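Local atomic coordinates of urea carboxylase (Thermus thermophilus, PDB entry 3OEP), a protein that is of unknown function but is a KipI-KipA homologue with two cyclophilin-like family regions, for which assignment as an allophanate hydrolase appears mistaken. Residues 35-40 with 238-243; 43-48 with 437-442; 248-253 with 457-462. All blocks are in the same frame, centred on the assembly; numbering follows the deposited sequence.

Interaction 1: residues 35-40 with 238-243; sequences GLLDAV and GRFLGG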
# COMPACT_ATOMS: atom_id res chain seq x y z
N GLY A 35 -5.00 -6.67 18.42
CA GLY A 35 -3.82 -5.81 18.37
C GLY A 35 -2.81 -6.18 17.29
O GLY A 35 -1.94 -5.37 16.96
N LEU A 36 -2.89 -7.40 16.75
CA LEU A 36 -2.05 -7.78 15.62
C LEU A 36 -2.59 -7.11 14.36
O LEU A 36 -3.76 -7.27 14.02
CB LEU A 36 -2.04 -9.30 15.42
CG LEU A 36 -1.10 -9.76 14.30
CD1 LEU A 36 0.35 -9.51 14.69
CD2 LEU A 36 -1.33 -11.22 13.95
N LEU A 37 -1.72 -6.36 13.69
CA LEU A 37 -2.08 -5.59 12.50
C LEU A 37 -1.67 -6.30 11.21
O LEU A 37 -2.35 -6.17 10.20
CB LEU A 37 -1.45 -4.20 12.56
CG LEU A 37 -1.78 -3.38 13.82
CD1 LEU A 37 -1.15 -2.00 13.74
CD2 LEU A 37 -3.29 -3.27 14.03
N ASP A 38 -0.56 -7.03 11.23
CA ASP A 38 -0.13 -7.79 10.07
C ASP A 38 0.89 -8.85 10.47
O ASP A 38 1.59 -8.70 11.47
CB ASP A 38 0.48 -6.87 9.01
CG ASP A 38 -0.06 -7.12 7.61
OD1 ASP A 38 -0.78 -8.11 7.40
OD2 ASP A 38 0.24 -6.31 6.70
N ALA A 39 0.95 -9.91 9.66
CA ALA A 39 1.95 -10.96 9.79
C ALA A 39 2.35 -11.33 8.37
O ALA A 39 1.57 -11.94 7.63
CB ALA A 39 1.36 -12.16 10.51
N VAL A 40 3.55 -10.93 7.98
CA VAL A 40 3.97 -11.03 6.58
C VAL A 40 5.24 -11.87 6.45
O VAL A 40 6.31 -11.46 6.90
CB VAL A 40 4.22 -9.65 5.96
CG1 VAL A 40 4.45 -9.79 4.45
CG2 VAL A 40 3.05 -8.69 6.24
N GLY A 238 -8.33 1.52 7.61
CA GLY A 238 -7.29 0.80 6.87
C GLY A 238 -7.64 -0.66 6.70
O GLY A 238 -8.62 -1.15 7.28
N ARG A 239 -6.86 -1.34 5.86
CA ARG A 239 -7.03 -2.76 5.63
C ARG A 239 -5.91 -3.47 6.38
O ARG A 239 -4.73 -3.19 6.15
CB ARG A 239 -6.96 -3.10 4.14
CG ARG A 239 -7.21 -4.56 3.84
CD ARG A 239 -7.50 -4.83 2.36
NE ARG A 239 -8.80 -4.29 1.95
CZ ARG A 239 -9.01 -3.14 1.29
NH1 ARG A 239 -8.02 -2.35 0.89
NH2 ARG A 239 -10.26 -2.79 1.01
N PHE A 240 -6.30 -4.38 7.27
CA PHE A 240 -5.35 -5.08 8.12
C PHE A 240 -5.26 -6.56 7.77
O PHE A 240 -6.17 -7.12 7.15
CB PHE A 240 -5.76 -4.89 9.58
CG PHE A 240 -5.74 -3.46 10.01
CD1 PHE A 240 -6.87 -2.67 9.91
CD2 PHE A 240 -4.56 -2.89 10.48
CE1 PHE A 240 -6.85 -1.34 10.30
CE2 PHE A 240 -4.53 -1.56 10.86
CZ PHE A 240 -5.67 -0.79 10.77
N LEU A 241 -4.14 -7.17 8.15
CA LEU A 241 -3.90 -8.61 7.99
C LEU A 241 -3.93 -9.04 6.51
O LEU A 241 -4.27 -10.18 6.20
CB LEU A 241 -4.90 -9.43 8.83
CG LEU A 241 -4.87 -9.13 10.33
CD1 LEU A 241 -6.07 -9.77 11.03
CD2 LEU A 241 -3.58 -9.59 10.97
N GLY A 242 -3.56 -8.12 5.62
CA GLY A 242 -3.54 -8.39 4.18
C GLY A 242 -2.18 -8.28 3.52
O GLY A 242 -2.05 -8.51 2.32
N GLY A 243 -1.15 -7.94 4.29
CA GLY A 243 0.19 -7.76 3.74
C GLY A 243 0.77 -9.01 3.09
O GLY A 243 1.55 -8.92 2.14
O HOH W 1 -2.04 -5.03 6.48
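A chi1 of -132°, well off the staggered positions, swings the carboxylate of Asp38 out to the loop 238-243, while Leu37 and Phe240 each hold CG anti to the carbonyl carbon, so that their side chains lie alongside and point the same way. The carboxylate is the polar centre. Asp38 OD1 offers its syn lone pair to the backbone N-H of Gly243, with OD1 and Gly243 N 3.1 Å apart and an angle of 152° at the hydrogen. The same N-H makes a weak second bond to Asp38 OD2, and Ala39 N adds a weak one to OD1, which helps fix the rotation of the group; a long, weak ion pair joins OD2 to Arg249. Glycine suits position 243 because its CA can sit 3.3 Å from Asp38 OD2 and 3.9 Å from Val40 CG2, where a side chain would collide with both. Leu37 and Asp38 both face Glu49 of strand 45-50, a classic beta bulge in strand 36-42, which is an outermost strand of a three-stranded antiparallel sheet. At the bulge Leu241 N donates to Leu37 O, the two atoms 2.9 Å apart and the donor 25° above the carbonyl plane. The same Leu37 O lies in the plane of the Phe240 ring, at its edge, and Leu37 CD2 packs obliquely against that ring, 3.8 Å from Phe240 CD2. Leu241 has a left-handed helical conformation and sends its CB away from the strand, yet its branch returns: Leu241 CD2 comes to 3.7 Å from Leu37 O. Leu36, its CG anti to the backbone N, crosses Leu241 at about a right angle, the CD2 methyls of Leu36 and Leu241 meeting at 4.1 Å. Helix 15-30 extends this apolar contact, Leu28 touching Leu36 and Leu29 touching Leu241.

Interaction 2: residues 43-48 with 437-442; sequences YGVLYL and SEPTPL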
# COMPACT_ATOMS: atom_id res chain seq x y z
N TYR A 43 10.45 -15.25 2.15
CA TYR A 43 11.66 -16.05 2.28
C TYR A 43 11.81 -16.48 3.75
O TYR A 43 10.84 -16.97 4.33
CB TYR A 43 12.87 -15.28 1.75
CG TYR A 43 12.62 -14.70 0.39
CD1 TYR A 43 12.74 -15.47 -0.75
CD2 TYR A 43 12.25 -13.36 0.25
CE1 TYR A 43 12.49 -14.94 -2.00
CE2 TYR A 43 12.01 -12.82 -1.00
CZ TYR A 43 12.13 -13.61 -2.12
OH TYR A 43 11.89 -13.05 -3.34
N GLY A 44 12.97 -16.27 4.37
CA GLY A 44 13.17 -16.68 5.76
C GLY A 44 12.78 -15.65 6.80
O GLY A 44 13.13 -15.79 7.96
N VAL A 45 12.04 -14.62 6.40
CA VAL A 45 11.73 -13.50 7.29
C VAL A 45 10.23 -13.44 7.59
O VAL A 45 9.40 -13.65 6.69
CB VAL A 45 12.15 -12.17 6.65
CG1 VAL A 45 11.84 -11.00 7.58
CG2 VAL A 45 13.63 -12.19 6.30
N LEU A 46 9.90 -13.14 8.84
CA LEU A 46 8.52 -12.87 9.24
C LEU A 46 8.47 -11.50 9.87
O LEU A 46 9.18 -11.23 10.84
CB LEU A 46 8.03 -13.94 10.23
CG LEU A 46 6.62 -13.76 10.79
CD1 LEU A 46 5.58 -13.73 9.68
CD2 LEU A 46 6.32 -14.87 11.80
N TYR A 47 7.66 -10.61 9.30
CA TYR A 47 7.44 -9.28 9.85
C TYR A 47 6.11 -9.26 10.59
O TYR A 47 5.08 -9.64 10.04
CB TYR A 47 7.44 -8.24 8.74
CG TYR A 47 7.21 -6.83 9.22
CD1 TYR A 47 8.11 -6.21 10.08
CD2 TYR A 47 6.09 -6.10 8.81
CE1 TYR A 47 7.91 -4.91 10.52
CE2 TYR A 47 5.88 -4.79 9.26
CZ TYR A 47 6.80 -4.21 10.12
OH TYR A 47 6.63 -2.92 10.58
N LEU A 48 6.14 -8.82 11.84
CA LEU A 48 4.93 -8.71 12.65
C LEU A 48 4.70 -7.25 12.99
O LEU A 48 5.61 -6.57 13.48
CB LEU A 48 5.07 -9.54 13.93
CG LEU A 48 5.30 -11.04 13.73
CD1 LEU A 48 5.46 -11.74 15.07
CD2 LEU A 48 4.16 -11.66 12.92
N SER A 437 13.78 -9.27 -1.32
CA SER A 437 12.64 -8.50 -0.85
C SER A 437 12.20 -8.97 0.52
O SER A 437 12.17 -10.18 0.80
CB SER A 437 11.47 -8.60 -1.83
OG SER A 437 11.76 -7.90 -3.03
N GLU A 438 11.92 -8.02 1.39
CA GLU A 438 11.32 -8.32 2.68
C GLU A 438 10.17 -7.37 2.93
O GLU A 438 10.04 -6.35 2.24
CB GLU A 438 12.37 -8.27 3.79
CG GLU A 438 12.84 -6.89 4.17
CD GLU A 438 13.81 -6.91 5.35
OE1 GLU A 438 13.94 -5.86 6.02
OE2 GLU A 438 14.43 -7.96 5.59
N PRO A 439 9.30 -7.71 3.90
CA PRO A 439 8.15 -6.87 4.17
C PRO A 439 8.54 -5.45 4.55
O PRO A 439 9.49 -5.24 5.31
CB PRO A 439 7.47 -7.58 5.35
CG PRO A 439 7.93 -9.00 5.23
CD PRO A 439 9.31 -8.92 4.74
N THR A 440 7.81 -4.49 4.00
CA THR A 440 8.10 -3.08 4.23
C THR A 440 7.50 -2.60 5.55
O THR A 440 6.35 -2.93 5.87
CB THR A 440 7.54 -2.22 3.09
OG1 THR A 440 6.15 -2.50 2.93
CG2 THR A 440 8.28 -2.54 1.79
N PRO A 441 8.27 -1.83 6.32
CA PRO A 441 7.77 -1.23 7.56
C PRO A 441 7.17 0.15 7.31
O PRO A 441 7.73 0.91 6.53
CB PRO A 441 9.04 -1.11 8.41
CG PRO A 441 10.13 -0.88 7.43
CD PRO A 441 9.70 -1.54 6.12
N LEU A 442 6.05 0.47 7.95
CA LEU A 442 5.45 1.81 7.82
C LEU A 442 6.43 2.84 8.39
O LEU A 442 6.92 2.67 9.50
CB LEU A 442 4.10 1.89 8.54
CG LEU A 442 3.26 3.15 8.34
CD1 LEU A 442 2.85 3.32 6.88
CD2 LEU A 442 2.02 3.10 9.24
O HOH W 2 13.20 -10.64 -3.90
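Tyr47 makes the largest single contribution, and from CB to OH one side of its side chain follows 437-442. Its CB starts toward that segment and meets the pyrrolidine ring of Pro439, with Tyr47 CB and Pro439 CB 3.5 Å apart. Because CG stands anti to the backbone N (chi1 179°), the ring runs on past Pro439, the two side chains sliding by each other in opposite directions. Tyr47 CG and CD2 still graze Pro439 CB; farther out, Tyr47 CE2 lies 3.9 Å from Thr440 O. At the tip the phenol crosses Pro441 at about a right angle, and Tyr47 OH reaches 3.6 Å from Pro441 CA. Two prolines suit this path, since they offer compact apolar rings and have no backbone N-H that would need a partner beside the tyrosine. Tyr6 of strand 3-8 meets the Tyr47 ring with planes about 35° apart. Val45, two residues earlier in the strand and so on the same face, has its CG1 4.3 Å from Pro439 CD. Tyr43 works differently: its ring presents an edge, in plane, to a carbonyl, with Tyr43 CE2 and Ser437 O at 3.2 Å. A water then joins the ends, hydrogen-bonded to Tyr43 OH at 2.8 Å and accepting the N-H of Ser437. Glu438 has its charge answered from the sheet, by a salt bridge to Arg8. The axes of strands 45-48 and 437-439 pass 7.1 Å apart at 28°; the strands do not pair, and side chains meeting side chains and backbone, with one water, make the contact. Strand 437-439, paired antiparallel with 463-465, thus lies over the three-stranded sheet 3-8, 45-50, 36-42, Pro439 touching Val40 and Ala42, and brings the subdomain A and B family region against the C and D region.

Interaction 3: residues 248-253 with 457-462; sequences ARSGPL and LADKGS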
# COMPACT_ATOMS: atom_id res chain seq x y z
N ALA A 248 -1.99 -3.24 0.66
CA ALA A 248 -1.47 -2.14 1.47
C ALA A 248 -2.39 -1.83 2.65
O ALA A 248 -3.58 -2.17 2.63
CB ALA A 248 -1.30 -0.89 0.60
N ARG A 249 -1.84 -1.18 3.66
CA ARG A 249 -2.61 -0.72 4.81
C ARG A 249 -3.70 0.25 4.36
O ARG A 249 -4.84 0.17 4.80
CB ARG A 249 -1.69 -0.02 5.81
CG ARG A 249 -2.38 0.61 7.00
CD ARG A 249 -3.23 -0.38 7.78
NE ARG A 249 -2.59 -1.68 7.87
CZ ARG A 249 -1.52 -1.96 8.61
NH1 ARG A 249 -0.94 -1.02 9.36
NH2 ARG A 249 -1.02 -3.19 8.59
N SER A 250 -3.32 1.18 3.48
CA SER A 250 -4.22 2.22 3.01
C SER A 250 -4.77 3.00 4.22
O SER A 250 -4.06 3.20 5.20
CB SER A 250 -5.32 1.63 2.13
OG SER A 250 -6.13 2.63 1.53
N GLY A 251 -6.03 3.43 4.17
CA GLY A 251 -6.57 4.27 5.22
C GLY A 251 -6.12 5.72 5.05
O GLY A 251 -5.56 6.08 4.01
N PRO A 252 -6.34 6.56 6.07
CA PRO A 252 -6.01 7.98 5.92
C PRO A 252 -4.51 8.21 6.06
O PRO A 252 -3.86 7.56 6.87
CB PRO A 252 -6.78 8.64 7.06
CG PRO A 252 -6.88 7.58 8.11
CD PRO A 252 -6.88 6.25 7.41
N LEU A 253 -3.97 9.13 5.26
CA LEU A 253 -2.54 9.43 5.31
C LEU A 253 -2.20 10.32 6.51
O LEU A 253 -1.08 10.27 7.03
CB LEU A 253 -2.06 10.06 4.00
CG LEU A 253 -0.63 9.70 3.60
CD1 LEU A 253 -0.56 8.21 3.22
CD2 LEU A 253 -0.15 10.57 2.45
N LEU A 457 4.91 5.22 3.12
CA LEU A 457 3.67 5.55 3.83
C LEU A 457 2.57 4.50 3.55
O LEU A 457 2.87 3.42 3.04
CB LEU A 457 3.22 6.98 3.46
CG LEU A 457 4.21 8.12 3.73
CD1 LEU A 457 3.63 9.46 3.26
CD2 LEU A 457 4.61 8.21 5.20
N ALA A 458 1.32 4.82 3.90
CA ALA A 458 0.24 3.84 3.94
C ALA A 458 -0.01 3.03 2.66
O ALA A 458 -0.46 1.89 2.75
CB ALA A 458 -1.07 4.51 4.38
N ASP A 459 0.25 3.60 1.49
CA ASP A 459 0.01 2.89 0.23
C ASP A 459 1.27 2.25 -0.33
O ASP A 459 1.30 1.83 -1.49
CB ASP A 459 -0.64 3.80 -0.83
CG ASP A 459 -2.15 3.97 -0.64
OD1 ASP A 459 -2.80 4.58 -1.52
OD2 ASP A 459 -2.70 3.48 0.36
N LYS A 460 2.32 2.17 0.48
CA LYS A 460 3.55 1.48 0.11
C LYS A 460 3.24 0.04 -0.32
O LYS A 460 2.30 -0.58 0.18
CB LYS A 460 4.52 1.44 1.29
CG LYS A 460 4.05 0.55 2.44
CD LYS A 460 4.90 0.72 3.68
CE LYS A 460 4.34 -0.07 4.85
NZ LYS A 460 3.98 -1.49 4.51
N GLY A 461 4.06 -0.48 -1.24
CA GLY A 461 4.03 -1.90 -1.57
C GLY A 461 4.40 -2.71 -0.34
O GLY A 461 5.14 -2.23 0.51
N SER A 462 3.90 -3.93 -0.27
CA SER A 462 4.08 -4.78 0.92
C SER A 462 5.50 -5.32 1.05
O SER A 462 5.92 -5.66 2.16
CB SER A 462 3.10 -5.96 0.89
OG SER A 462 3.42 -6.87 -0.14
O HOH W 3 0.86 -0.20 4.04
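Leu253 reaches the turn at 457-460 by a chi1 of -146°, off the staggered positions, which places both its methyls on apolar neighbours. Leu253 CD1 lies 3.9 Å from Ala458 CB, and CD2 meets Leu457 CD1 at 4.0 Å, the two leucines crossing at about a right angle. A methyl suits Ala248: its CB points at the turn and rests 3.6 Å from both Ala458 O and Lys460 O. The loop from strand 233-235 to helix 255-264 here meets that from strand 454-456 to 463-465, both segments in the carboxyltransferase A and B family region. The turn is type I, closed by Lys460 N to Leu457 O, and Ser250 N donates to Ala458 O at 3.0 Å, from 51° above the carbonyl plane. A water gives Ala458 O a second hydrogen bond and accepts the N-H of Arg249. Asp459 holds CG anti to the carbonyl carbon, bringing OD2 to 3.3 Å from Ser250 CA, while its OD1 forms a salt bridge with Arg420. Ser250 OG, anti to its own backbone N, instead bonds Pro351 O. Arg249 bends away at chi2 and chi3 to pair with Glu49; Lys460 NZ is hydrogen-bonded to Thr440 OG1 and weakly to the same water.

How the interactions relate
From the N terminus, 35-40 and its hairpin neighbour 43-48 come first, each awaiting a distant partner. Interaction 1 closes a loop of nearly 200 residues when 238-243, after strand 233-235, returns to strand 36-42. Interaction 3, between two loops, then opens at 248-253, in series with it. Interaction 2 closes next, at 437-442, after almost 390 residues, and 457-462 closes interaction 3. Interaction 2 therefore crosses both others, and no contact nests within another. Interactions 1 and 2 meet where Val40 N bonds Tyr47 O; 1 and 3 through Arg239 N and Arg249 O; 2 and 3 at Thr440. Interaction 2 alone joins the C and D family region to the A and B region.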